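Local coordinates for protein toll-like receptor 13 (Mus musculus, PDB 4Z0C) that recognises bacterial 23S rRNA through its leucine-rich-repeat ectodomain and signals through MYD88 and TRAF6 to activate NF-kappa-B and the inflammatory response, at residues K640-Q644 and S645-N649. Numbering follows the deposited sequence.
Sequences KVINQ and SHLKN
H646 reaches back along the chain to the backbone of I642 and N643, on the outer, non-strand side of a leucine-rich repeat, the 25th of this horseshoe-shaped solenoid. Its ND1 accepts the N-H of N643 at 3.1 Å, a fairly straight bond (150°) whose donor lies well out of the imidazole plane. The CA of I642 meets the ring edge in plane, 3.3 Å from H646 ND1. N643 OD1 lies over one face, offset toward the rim, with the amide and ring planes 12° apart. N643 CG sits between its own backbone N and carbonyl carbon (chi1 59°); this holds the carboxamide beside the imidazole and lets OD1 take a weak bond from S645 N at 2.9 Å. The main chain closes the same bend: H646 N bonds weakly to N643 O, and a type I turn runs from S645 to K648.

The tight side faces the repeat core. There I642 and L647 cross at about a right angle, CD1 to CD1 at 3.8 Å; both also pack on F656 of strand 655-657, while I642 touches F672, and L647 touches W671 and W675, of helix 670-678 in the C-terminal cap. N669 bonds I642 N through OD1 and K640 O through ND2, tying repeat to cap.

Towards solvent the packing thins out. Q644 meets 645-649 through CB, though its side chain also touches W671, and K648 leads off to a salt bridge with D621. The bend also carries a long, weak main-chain bond from L647 N to Q644 O at 3.3 Å.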
loop_
_atom_site.group_PDB
_atom_site.type_symbol
_atom_site.label_atom_id
_atom_site.label_comp_id
_atom_site.label_asym_id
_atom_site.label_seq_id
_atom_site.Cartn_x
_atom_site.Cartn_y
_atom_site.Cartn_z
ATOM N N LYS A 640 7.644 -31.163 8.221
ATOM C CA LYS A 640 8.337 -32.382 7.792
ATOM C C LYS A 640 7.672 -33.652 8.337
ATOM O O LYS A 640 7.766 -34.734 7.744
ATOM C CB LYS A 640 9.802 -32.363 8.241
ATOM C CG LYS A 640 10.705 -31.398 7.480
ATOM C CD LYS A 640 11.252 -30.308 8.412
ATOM C CE LYS A 640 12.120 -30.931 9.515
ATOM N NZ LYS A 640 12.571 -29.966 10.577
ATOM N N VAL A 641 7.012 -33.513 9.478
ATOM C CA VAL A 641 6.441 -34.645 10.174
ATOM C C VAL A 641 5.096 -34.279 10.759
ATOM O O VAL A 641 4.950 -33.222 11.373
ATOM C CB VAL A 641 7.383 -35.106 11.348
ATOM C CG1 VAL A 641 6.667 -36.079 12.292
ATOM C CG2 VAL A 641 8.672 -35.719 10.802
ATOM N N ILE A 642 4.108 -35.150 10.567
ATOM C CA ILE A 642 2.875 -35.038 11.330
ATOM C C ILE A 642 2.458 -36.408 11.921
ATOM O O ILE A 642 2.696 -37.447 11.310
ATOM C CB ILE A 642 1.788 -34.349 10.477
ATOM C CG1 ILE A 642 0.544 -34.019 11.300
ATOM C CG2 ILE A 642 1.498 -35.144 9.236
ATOM C CD1 ILE A 642 -0.556 -34.959 11.133
ATOM N N ASN A 643 1.872 -36.390 13.119
ATOM C CA ASN A 643 1.533 -37.601 13.845
ATOM C C ASN A 643 0.374 -37.369 14.798
ATOM O O ASN A 643 -0.147 -36.259 14.873
ATOM C CB ASN A 643 2.756 -38.156 14.617
ATOM C CG ASN A 643 3.335 -37.158 15.634
ATOM O OD1 ASN A 643 2.618 -36.595 16.459
ATOM N ND2 ASN A 643 4.643 -36.932 15.558
ATOM N N GLN A 644 0.028 -38.418 15.549
ATOM C CA GLN A 644 -1.113 -38.451 16.458
ATOM C C GLN A 644 -1.117 -37.330 17.473
ATOM O O GLN A 644 -2.183 -36.869 17.883
ATOM C CB GLN A 644 -1.133 -39.772 17.248
ATOM C CG GLN A 644 -0.800 -41.007 16.462
ATOM C CD GLN A 644 0.580 -41.560 16.743
ATOM O OE1 GLN A 644 1.581 -41.076 16.218
ATOM N NE2 GLN A 644 0.639 -42.594 17.574
ATOM N N SER A 645 0.076 -36.930 17.909
ATOM C CA SER A 645 0.216 -35.822 18.849
ATOM C C SER A 645 -0.396 -34.523 18.326
ATOM O O SER A 645 -1.111 -33.824 19.047
ATOM C CB SER A 645 1.681 -35.568 19.156
ATOM O OG SER A 645 1.811 -35.095 20.480
ATOM N N HIS A 646 -0.089 -34.188 17.080
ATOM C CA HIS A 646 -0.533 -32.913 16.506
ATOM C C HIS A 646 -2.036 -32.866 16.434
ATOM O O HIS A 646 -2.651 -31.820 16.654
ATOM C CB HIS A 646 0.062 -32.733 15.121
ATOM C CG HIS A 646 1.556 -32.772 15.114
ATOM N ND1 HIS A 646 2.281 -33.466 14.171
ATOM C CD2 HIS A 646 2.462 -32.193 15.942
ATOM C CE1 HIS A 646 3.573 -33.317 14.420
ATOM N NE2 HIS A 646 3.708 -32.550 15.489
ATOM N N LEU A 647 -2.601 -34.045 16.168
ATOM C CA LEU A 647 -4.018 -34.239 15.895
ATOM C C LEU A 647 -4.798 -34.707 17.126
ATOM O O LEU A 647 -5.989 -35.026 17.027
ATOM C CB LEU A 647 -4.165 -35.269 14.780
ATOM C CG LEU A 647 -3.728 -34.794 13.399
ATOM C CD1 LEU A 647 -3.984 -35.868 12.357
ATOM C CD2 LEU A 647 -4.432 -33.481 13.031
ATOM N N LYS A 648 -4.119 -34.775 18.273
ATOM C CA LYS A 648 -4.759 -35.172 19.525
ATOM C C LYS A 648 -6.015 -34.351 19.850
ATOM O O LYS A 648 -5.995 -33.120 19.852
ATOM C CB LYS A 648 -3.765 -35.096 20.697
ATOM C CG LYS A 648 -4.262 -35.819 21.948
ATOM C CD LYS A 648 -3.514 -35.456 23.235
ATOM C CE LYS A 648 -2.142 -34.840 22.985
ATOM N NZ LYS A 648 -1.419 -34.534 24.256
ATOM N N ASN A 649 -7.109 -35.056 20.113
ATOM C CA ASN A 649 -8.361 -34.463 20.585
ATOM C C ASN A 649 -9.143 -33.620 19.595
ATOM O O ASN A 649 -10.121 -32.980 19.985
ATOM C CB ASN A 649 -8.157 -33.646 21.865
ATOM C CG ASN A 649 -9.357 -33.716 22.784
ATOM O OD1 ASN A 649 -9.920 -34.790 22.993
ATOM N ND2 ASN A 649 -9.785 -32.571 23.298
#